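Local atomic coordinates of homoserine dehydrogenase (PDB entry 4PG7), a protein that probably catalyses the NAD(P)-dependent interconversion of aspartate semialdehyde and homoserine in the aspartic acid pathway of Staphylococcus aureus. Residues Ile177-Ser182 and Thr214-Gly219; Phe184-Met189 and Arg246-Val251; Lys265-Gly270 and Ala296-Tyr301. All coordinates share one frame; numbering follows the deposited sequence.

Contact 1. Residues Ile177-Ser182 and Thr214-Gly219; sequences ILNGTS and TDDVEG
Asn179, the N-cap of helix 180-192, meets Asp216 on the short helix 214-217. Its amide suits this place because it both accepts and donates. OD1 of Asn179 takes the N-H of Ser182 at 3.0 Å, the capping bond, while its ND2 gives a nearly straight bond (167°) to OD1 of Asp216, also 3.0 Å long. That bond lies in the amide plane of Asn179 but meets OD1 of Asp216 from above the carboxylate plane. ND2 also bonds to Asp221, so two acidic side chains fix the rotation of the amide.

The tight part is this polar patch, where Asn179, Thr181 and Ser182 are buried around Asp216. Thr181 turns its beta carbon and OG1 to the other carboxylate oxygen, although its hydroxyl has its bond with the backbone oxygen of Phe208.

On the looser side, Thr214 is exposed, and Asp215, partly exposed, pairs with Arg224. Just past helix 214-217, Gly219 leaves helical geometry with a positive phi (79°), which glycine accepts readily, and is the N-cap of helix 220-234. Deep in the patch, OG of Ser182 sits 2.9 Å from the backbone O of Asp216 and 3.1 Å from OD1 of Asn179, two acceptors for one proton.

Contact 2. Residues Phe184-Met189 and Arg246-Val251; sequences FILSKM and RGISGV. With LYS (lysine), chain K.
Ile248 carries its CG1 between the backbone N and the carbonyl carbon (chi1 61°), a crowded position that sends CD1 forward to the helix, where it lies 3.7 Å from CG2 of Ile185. The other branch of Ile248, CG2, is turned to a different neighbour: it meets CD1 of Leu186 at 3.9 Å. In Met189 the chain is bent at its last torsion (chi3 68°), which swings the terminal methyl CE to within 3.4 Å of the backbone O of Val251. Leu186 divides its two methyls between the partners, CD2 lying 3.9 Å from CG1 of Val251, with the two side chains crossing at about a right angle.

Branched and flexible apolar residues suit this face, since forked ends fit between one another and the unbranched methionine chain can bend to lay CE against the backbone at Val251. On helix 180-192, Met189 lies three residues after Leu186 and four after Ile185, one helical turn on, and all five touching residues are buried. Their counterpart is a type I beta turn from Ile248 to Val251, closed by the bond from Val251 N to Ile248 O (3.0 Å). Helix 196-205 packs against Ile185 and Met189 as well, while Val251 also touches Pro285 and Tyr441.

The loop's far side helps to line the pocket of the bound lysine, which Thr252, Asp438 and Lys439 complete. Gly250, within the turn, has no side chain, which lets the aliphatic chain of the ligand run close beside the backbone. Arg246 bonds through NH1 to the backbone O of Val440; above one face of its guanidinium, offset toward the rim, sits NZ of the bound lysine, 3.5 Å from NE of Arg246.

Contact 3. Residues Lys265-Gly270 and Ala296-Tyr301; sequences KIKLIG and AVEDEY
Two lysines of one strand, Lys265 and Lys267, share a single carboxylate oxygen of Glu298. In these salt bridges NZ of Lys265 lies 2.8 Å from OE2 of Glu298 and NZ of Lys267 lies 2.9 Å from the same OE2. The amines come from opposite faces of the carboxylate plane, both well out of it, so the oxygen is gripped from two sides. Lys265 reaches it with a chain extended beyond CG, heading against the direction of Glu298; Lys267 bends at chi2 (-74°) and crosses Glu298 at about a right angle. Glu298 in turn bends at its own chi2 (-54°), bringing its end back to the strand. Two cations would be expected to favour its ionised form, and its second oxygen, OE1, accepts from Ser187.

This is a salt-bridge network between strand 264-275, whose alternation puts residues two apart on the same face, and the loop before strand 302-308. The loop makes a type II' beta turn from Glu298 to Tyr301, and at its last residue the hydroxyl of Tyr301 bonds to Asp313 N of the second subunit.

Among bonds to backbone oxygens, NZ of Lys267 also gives one of 2.7 Å to Val297 O, from above the carbonyl plane, and NZ of Lys265 gives one to Ala295 O. Inside the turn, Tyr301 N bonds to Glu298 O at 3.2 Å.

As for nonpolar contact, the long methylene chain of Lys267 packs on Ile177.

All three contacts lie within the same family region, with centres 9 to 10 Å apart. Contacts 1 and 2 share helix 180-192, its capped start serving the first and its later turns the second, and their partner segments are joined by a probable hydrogen bond from Ile248 N to Val217 O (2.9 Å). Ser187, on the same helix, connects contact 2 to contact 3: besides its bond to Glu298, its OG lies 2.9 Å from N of Asp299. Contact 1 reaches contact 3 through Ile177, whose CD1 is 3.7 Å from CB of Val297. Contact 2 supplies Arg246 and Gly250 to the pocket of the bound lysine, while the side chain of Val217 in contact 1 is about 11 Å from that ligand.

Contact 1. Residues Ile177-Ser182 and Thr214-Gly219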
loop_
_atom_site.group_PDB
_atom_site.type_symbol
_atom_site.label_atom_id
_atom_site.label_comp_id
_atom_site.label_asym_id
_atom_site.label_seq_id
_atom_site.Cartn_x
_atom_site.Cartn_y
_atom_site.Cartn_z
ATOM N N ILE A 177 1.772 -12.082 -1.957
ATOM C CA ILE A 177 0.963 -13.105 -1.328
ATOM C C ILE A 177 -0.440 -12.809 -1.824
ATOM O O ILE A 177 -0.990 -11.776 -1.470
ATOM C CB ILE A 177 1.091 -13.047 0.198
ATOM C CG1 ILE A 177 2.525 -13.432 0.583
ATOM C CG2 ILE A 177 0.045 -13.936 0.861
ATOM C CD1 ILE A 177 2.938 -13.103 2.006
ATOM N N LEU A 178 -0.956 -13.673 -2.715
ATOM C CA LEU A 178 -2.087 -13.334 -3.554
ATOM C C LEU A 178 -3.284 -14.238 -3.381
ATOM O O LEU A 178 -4.281 -14.087 -4.091
ATOM C CB LEU A 178 -1.694 -13.321 -5.029
ATOM C CG LEU A 178 -0.572 -12.344 -5.376
ATOM C CD1 LEU A 178 -0.215 -12.469 -6.848
ATOM C CD2 LEU A 178 -0.984 -10.918 -5.063
ATOM N N ASN A 179 -3.214 -15.142 -2.420
ATOM C CA ASN A 179 -4.328 -16.024 -2.171
ATOM C C ASN A 179 -4.451 -16.159 -0.660
ATOM O O ASN A 179 -3.561 -16.687 -0.007
ATOM C CB ASN A 179 -4.078 -17.373 -2.867
ATOM C CG ASN A 179 -5.199 -18.360 -2.624
ATOM O OD1 ASN A 179 -5.053 -19.318 -1.870
ATOM N ND2 ASN A 179 -6.343 -18.095 -3.235
ATOM N N GLY A 180 -5.553 -15.670 -0.111
ATOM C CA GLY A 180 -5.791 -15.672 1.341
ATOM C C GLY A 180 -5.814 -17.065 1.950
ATOM O O GLY A 180 -5.262 -17.297 3.022
ATOM N N THR A 181 -6.455 -17.999 1.259
ATOM C CA THR A 181 -6.635 -19.359 1.802
ATOM C C THR A 181 -5.317 -20.106 1.963
ATOM O O THR A 181 -5.081 -20.734 3.005
ATOM C CB THR A 181 -7.584 -20.172 0.903
ATOM O OG1 THR A 181 -8.880 -19.553 0.924
ATOM C CG2 THR A 181 -7.688 -21.604 1.389
ATOM N N SER A 182 -4.458 -20.033 0.948
ATOM C CA SER A 182 -3.156 -20.684 1.049
ATOM C C SER A 182 -2.273 -20.062 2.100
ATOM O O SER A 182 -1.563 -20.750 2.799
ATOM C CB SER A 182 -2.393 -20.626 -0.258
ATOM O OG SER A 182 -2.929 -21.522 -1.198
ATOM N N THR A 214 -8.993 -26.700 -4.476
ATOM C CA THR A 214 -7.966 -26.786 -5.545
ATOM C C THR A 214 -7.499 -25.454 -6.094
ATOM O O THR A 214 -6.305 -25.217 -6.251
ATOM C CB THR A 214 -8.493 -27.620 -6.755
ATOM O OG1 THR A 214 -8.785 -28.932 -6.318
ATOM C CG2 THR A 214 -7.482 -27.697 -7.886
ATOM N N ASP A 215 -8.445 -24.587 -6.415
ATOM C CA ASP A 215 -8.120 -23.297 -7.002
ATOM C C ASP A 215 -7.185 -22.475 -6.097
ATOM O O ASP A 215 -6.331 -21.724 -6.587
ATOM C CB ASP A 215 -9.407 -22.523 -7.261
ATOM C CG ASP A 215 -9.223 -21.410 -8.242
ATOM O OD1 ASP A 215 -8.887 -21.703 -9.404
ATOM O OD2 ASP A 215 -9.438 -20.236 -7.860
ATOM N N ASP A 216 -7.356 -22.625 -4.790
ATOM C CA ASP A 216 -6.522 -21.955 -3.782
ATOM C C ASP A 216 -5.197 -22.683 -3.590
ATOM O O ASP A 216 -4.110 -22.131 -3.806
ATOM C CB ASP A 216 -7.245 -21.922 -2.415
ATOM C CG ASP A 216 -8.498 -21.078 -2.433
ATOM O OD1 ASP A 216 -8.566 -20.077 -3.189
ATOM O OD2 ASP A 216 -9.394 -21.386 -1.617
ATOM N N VAL A 217 -5.326 -23.935 -3.188
ATOM C CA VAL A 217 -4.215 -24.780 -2.762
ATOM C C VAL A 217 -3.233 -25.121 -3.876
ATOM O O VAL A 217 -2.047 -25.262 -3.619
ATOM C CB VAL A 217 -4.788 -26.050 -2.103
ATOM C CG1 VAL A 217 -3.821 -27.215 -2.135
ATOM C CG2 VAL A 217 -5.207 -25.724 -0.676
ATOM N N GLU A 218 -3.703 -25.220 -5.112
ATOM C CA GLU A 218 -2.804 -25.509 -6.244
ATOM C C GLU A 218 -2.243 -24.247 -6.892
ATOM O O GLU A 218 -1.535 -24.308 -7.914
ATOM C CB GLU A 218 -3.518 -26.396 -7.279
ATOM C CG GLU A 218 -3.936 -27.740 -6.716
ATOM C CD GLU A 218 -2.782 -28.503 -6.132
ATOM O OE1 GLU A 218 -1.661 -28.457 -6.693
ATOM O OE2 GLU A 218 -2.996 -29.159 -5.109
ATOM N N GLY A 219 -2.582 -23.088 -6.330
ATOM C CA GLY A 219 -2.001 -21.834 -6.782
ATOM C C GLY A 219 -2.589 -21.251 -8.060
ATOM O O GLY A 219 -2.008 -20.317 -8.651
#

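Contact 2. Residues Phe184-Met189 and Arg246-Val251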
loop_
_atom_site.group_PDB
_atom_site.type_symbol
_atom_site.label_atom_id
_atom_site.label_comp_id
_atom_site.label_asym_id
_atom_site.label_seq_id
_atom_site.Cartn_x
_atom_site.Cartn_y
_atom_site.Cartn_z
ATOM N N PHE A 184 -3.343 -18.492 4.747
ATOM C CA PHE A 184 -3.942 -18.916 6.029
ATOM C C PHE A 184 -3.429 -20.291 6.436
ATOM O O PHE A 184 -3.033 -20.516 7.582
ATOM C CB PHE A 184 -5.467 -18.927 5.950
ATOM C CG PHE A 184 -6.135 -19.330 7.249
ATOM C CD1 PHE A 184 -6.504 -18.380 8.186
ATOM C CD2 PHE A 184 -6.358 -20.663 7.545
ATOM C CE1 PHE A 184 -7.096 -18.756 9.415
ATOM C CE2 PHE A 184 -6.941 -21.051 8.750
ATOM C CZ PHE A 184 -7.298 -20.091 9.691
ATOM N N ILE A 185 -3.418 -21.217 5.480
ATOM C CA ILE A 185 -2.988 -22.580 5.761
ATOM C C ILE A 185 -1.534 -22.610 6.187
ATOM O O ILE A 185 -1.175 -23.277 7.176
ATOM C CB ILE A 185 -3.243 -23.481 4.530
ATOM C CG1 ILE A 185 -4.744 -23.702 4.374
ATOM C CG2 ILE A 185 -2.525 -24.815 4.664
ATOM C CD1 ILE A 185 -5.185 -24.225 3.023
ATOM N N LEU A 186 -0.671 -21.897 5.444
ATOM C CA LEU A 186 0.754 -21.869 5.809
ATOM C C LEU A 186 0.990 -21.242 7.199
ATOM O O LEU A 186 1.844 -21.702 7.950
ATOM C CB LEU A 186 1.582 -21.181 4.737
ATOM C CG LEU A 186 1.694 -21.920 3.397
ATOM C CD1 LEU A 186 2.421 -21.067 2.379
ATOM C CD2 LEU A 186 2.402 -23.235 3.566
ATOM N N SER A 187 0.245 -20.191 7.522
ATOM C CA SER A 187 0.322 -19.566 8.848
ATOM C C SER A 187 -0.088 -20.541 9.951
ATOM O O SER A 187 0.550 -20.623 10.983
ATOM C CB SER A 187 -0.555 -18.313 8.911
ATOM O OG SER A 187 -0.035 -17.308 8.055
ATOM N N LYS A 188 -1.158 -21.284 9.706
ATOM C CA LYS A 188 -1.634 -22.277 10.667
ATOM C C LYS A 188 -0.594 -23.374 10.904
ATOM O O LYS A 188 -0.300 -23.715 12.049
ATOM C CB LYS A 188 -2.933 -22.880 10.151
ATOM C CG LYS A 188 -3.593 -23.867 11.102
ATOM C CD LYS A 188 -4.234 -23.193 12.304
ATOM C CE LYS A 188 -5.484 -22.411 11.935
ATOM N NZ LYS A 188 -6.231 -22.024 13.158
ATOM N N MET A 189 -0.037 -23.914 9.819
ATOM C CA MET A 189 0.991 -24.937 9.919
ATOM C C MET A 189 2.134 -24.413 10.744
ATOM O O MET A 189 2.639 -25.084 11.651
ATOM C CB MET A 189 1.501 -25.345 8.537
ATOM C CG MET A 189 0.505 -26.097 7.686
ATOM S SD MET A 189 1.091 -26.421 6.012
ATOM C CE MET A 189 2.391 -27.590 6.370
ATOM N N ARG A 246 3.251 -23.934 -8.888
ATOM C CA ARG A 246 3.216 -25.038 -7.943
ATOM C C ARG A 246 2.461 -24.554 -6.709
ATOM O O ARG A 246 2.682 -23.435 -6.235
ATOM C CB ARG A 246 4.637 -25.477 -7.559
ATOM C CG ARG A 246 4.700 -26.407 -6.343
ATOM C CD ARG A 246 6.122 -26.604 -5.830
ATOM N NE ARG A 246 6.917 -27.437 -6.715
ATOM C CZ ARG A 246 8.250 -27.495 -6.744
ATOM N NH1 ARG A 246 9.011 -26.739 -5.955
ATOM N NH2 ARG A 246 8.834 -28.309 -7.615
ATOM N N GLY A 247 1.593 -25.397 -6.171
ATOM C CA GLY A 247 0.775 -25.053 -5.020
ATOM C C GLY A 247 1.475 -25.374 -3.725
ATOM O O GLY A 247 2.674 -25.619 -3.726
ATOM N N ILE A 248 0.699 -25.407 -2.641
ATOM C CA ILE A 248 1.231 -25.630 -1.301
ATOM C C ILE A 248 0.979 -27.025 -0.752
ATOM O O ILE A 248 1.412 -27.329 0.356
ATOM C CB ILE A 248 0.684 -24.598 -0.268
ATOM C CG1 ILE A 248 -0.834 -24.668 -0.133
ATOM C CG2 ILE A 248 1.114 -23.185 -0.636
ATOM C CD1 ILE A 248 -1.323 -24.108 1.186
ATOM N N SER A 249 0.324 -27.901 -1.512
ATOM C CA SER A 249 -0.084 -29.194 -0.940
ATOM C C SER A 249 1.099 -30.101 -0.597
ATOM O O SER A 249 0.979 -31.003 0.244
ATOM C CB SER A 249 -1.086 -29.919 -1.849
ATOM O OG SER A 249 -0.451 -30.435 -3.001
ATOM N N GLY A 250 2.247 -29.834 -1.204
ATOM C CA GLY A 250 3.487 -30.563 -0.891
ATOM C C GLY A 250 4.383 -29.934 0.180
ATOM O O GLY A 250 5.398 -30.512 0.557
ATOM N N VAL A 251 4.006 -28.755 0.705
ATOM C CA VAL A 251 4.765 -28.141 1.795
ATOM C C VAL A 251 4.491 -28.906 3.093
ATOM O O VAL A 251 3.339 -29.122 3.453
ATOM C CB VAL A 251 4.388 -26.643 1.977
ATOM C CG1 VAL A 251 5.127 -26.024 3.151
ATOM C CG2 VAL A 251 4.700 -25.862 0.709
HETATM N N LYS K . 6.299 -34.580 1.029
HETATM C CA LYS K . 6.361 -34.362 -0.456
HETATM C C LYS K . 7.661 -34.871 -1.070
HETATM O O LYS K . 8.115 -34.358 -2.110
HETATM C CB LYS K . 6.191 -32.877 -0.782
HETATM C CG LYS K . 5.888 -32.598 -2.240
HETATM C CD LYS K . 6.810 -31.548 -2.836
HETATM C CE LYS K . 6.547 -31.425 -4.320
HETATM N NZ LYS K . 7.418 -30.424 -4.992
HETATM O OXT LYS K . 8.263 -35.820 -0.544
#

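Contact 3. Residues Lys265-Gly270 and Ala296-Tyr301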
loop_
_atom_site.group_PDB
_atom_site.type_symbol
_atom_site.label_atom_id
_atom_site.label_comp_id
_atom_site.label_asym_id
_atom_site.label_seq_id
_atom_site.Cartn_x
_atom_site.Cartn_y
_atom_site.Cartn_z
ATOM N N LYS A 265 10.621 -17.864 6.602
ATOM C CA LYS A 265 9.266 -18.363 6.577
ATOM C C LYS A 265 8.997 -18.939 5.196
ATOM O O LYS A 265 9.726 -18.650 4.250
ATOM C CB LYS A 265 8.291 -17.221 6.827
ATOM C CG LYS A 265 8.358 -16.699 8.250
ATOM C CD LYS A 265 7.136 -15.875 8.541
ATOM C CE LYS A 265 6.985 -15.588 10.012
ATOM N NZ LYS A 265 6.103 -14.405 10.175
ATOM N N ILE A 266 7.942 -19.718 5.062
ATOM C CA ILE A 266 7.511 -20.191 3.749
ATOM C C ILE A 266 6.189 -19.513 3.391
ATOM O O ILE A 266 5.262 -19.518 4.189
ATOM C CB ILE A 266 7.393 -21.724 3.734
ATOM C CG1 ILE A 266 8.761 -22.347 4.015
ATOM C CG2 ILE A 266 6.895 -22.216 2.373
ATOM C CD1 ILE A 266 8.848 -23.840 3.857
ATOM N N LYS A 267 6.110 -18.931 2.207
ATOM C CA LYS A 267 4.883 -18.311 1.697
ATOM C C LYS A 267 4.667 -18.821 0.291
ATOM O O LYS A 267 5.631 -19.189 -0.398
ATOM C CB LYS A 267 4.998 -16.765 1.649
ATOM C CG LYS A 267 5.426 -16.111 2.966
ATOM C CD LYS A 267 4.303 -16.104 3.982
ATOM C CE LYS A 267 4.739 -15.425 5.263
ATOM N NZ LYS A 267 3.626 -15.386 6.237
ATOM N N LEU A 268 3.412 -18.821 -0.151
ATOM C CA LEU A 268 3.116 -19.009 -1.561
ATOM C C LEU A 268 3.242 -17.642 -2.208
ATOM O O LEU A 268 2.428 -16.740 -1.928
ATOM C CB LEU A 268 1.732 -19.582 -1.787
ATOM C CG LEU A 268 1.398 -19.892 -3.265
ATOM C CD1 LEU A 268 2.180 -21.101 -3.742
ATOM C CD2 LEU A 268 -0.085 -20.128 -3.461
ATOM N N ILE A 269 4.254 -17.486 -3.052
ATOM C CA ILE A 269 4.584 -16.203 -3.676
ATOM C C ILE A 269 4.287 -16.220 -5.175
ATOM O O ILE A 269 4.692 -17.143 -5.885
ATOM C CB ILE A 269 6.056 -15.876 -3.480
ATOM C CG1 ILE A 269 6.387 -15.710 -1.977
ATOM C CG2 ILE A 269 6.486 -14.618 -4.255
ATOM C CD1 ILE A 269 5.732 -14.539 -1.323
ATOM N N GLY A 270 3.549 -15.211 -5.629
ATOM C CA GLY A 270 3.339 -14.963 -7.038
ATOM C C GLY A 270 4.276 -13.844 -7.408
ATOM O O GLY A 270 4.334 -12.794 -6.738
ATOM N N ALA A 296 6.032 -11.101 7.264
ATOM C CA ALA A 296 5.130 -10.825 8.391
ATOM C C ALA A 296 3.647 -10.884 8.006
ATOM O O ALA A 296 2.797 -10.801 8.872
ATOM C CB ALA A 296 5.433 -9.457 8.973
ATOM N N VAL A 297 3.350 -11.091 6.729
ATOM C CA VAL A 297 1.988 -11.111 6.228
ATOM C C VAL A 297 1.351 -12.489 6.490
ATOM O O VAL A 297 1.714 -13.490 5.854
ATOM C CB VAL A 297 1.972 -10.782 4.733
ATOM C CG1 VAL A 297 0.564 -10.831 4.170
ATOM C CG2 VAL A 297 2.577 -9.398 4.509
ATOM N N GLU A 298 0.427 -12.525 7.444
ATOM C CA GLU A 298 -0.093 -13.773 8.016
ATOM C C GLU A 298 -1.567 -13.960 7.749
ATOM O O GLU A 298 -2.283 -13.021 7.365
ATOM C CB GLU A 298 0.129 -13.802 9.547
ATOM C CG GLU A 298 1.587 -13.811 9.992
ATOM C CD GLU A 298 2.428 -14.939 9.375
ATOM O OE1 GLU A 298 1.958 -16.088 9.214
ATOM O OE2 GLU A 298 3.589 -14.679 9.031
ATOM N N ASP A 299 -2.005 -15.198 7.933
ATOM C CA ASP A 299 -3.405 -15.576 7.846
ATOM C C ASP A 299 -3.972 -15.264 6.475
ATOM O O ASP A 299 -3.279 -15.449 5.483
ATOM C CB ASP A 299 -4.175 -14.929 9.002
ATOM C CG ASP A 299 -3.561 -15.284 10.341
ATOM O OD1 ASP A 299 -3.052 -16.424 10.492
ATOM O OD2 ASP A 299 -3.561 -14.437 11.249
ATOM N N GLU A 300 -5.177 -14.730 6.406
ATOM C CA GLU A 300 -5.823 -14.464 5.129
ATOM C C GLU A 300 -5.418 -13.137 4.488
ATOM O O GLU A 300 -5.940 -12.776 3.444
ATOM C CB GLU A 300 -7.350 -14.551 5.265
ATOM C CG GLU A 300 -8.051 -13.381 5.961
ATOM C CD GLU A 300 -8.107 -13.487 7.474
ATOM O OE1 GLU A 300 -7.263 -14.186 8.100
ATOM O OE2 GLU A 300 -8.993 -12.827 8.057
ATOM N N TYR A 301 -4.492 -12.408 5.093
ATOM C CA TYR A 301 -4.052 -11.138 4.506
ATOM C C TYR A 301 -3.222 -11.381 3.258
ATOM O O TYR A 301 -2.602 -12.425 3.115
ATOM C CB TYR A 301 -3.295 -10.287 5.518
ATOM C CG TYR A 301 -4.221 -9.528 6.430
ATOM C CD1 TYR A 301 -4.561 -8.225 6.149
ATOM C CD2 TYR A 301 -4.780 -10.120 7.560
ATOM C CE1 TYR A 301 -5.418 -7.514 6.960
ATOM C CE2 TYR A 301 -5.648 -9.403 8.389
ATOM C CZ TYR A 301 -5.964 -8.102 8.073
ATOM O OH TYR A 301 -6.808 -7.337 8.856
#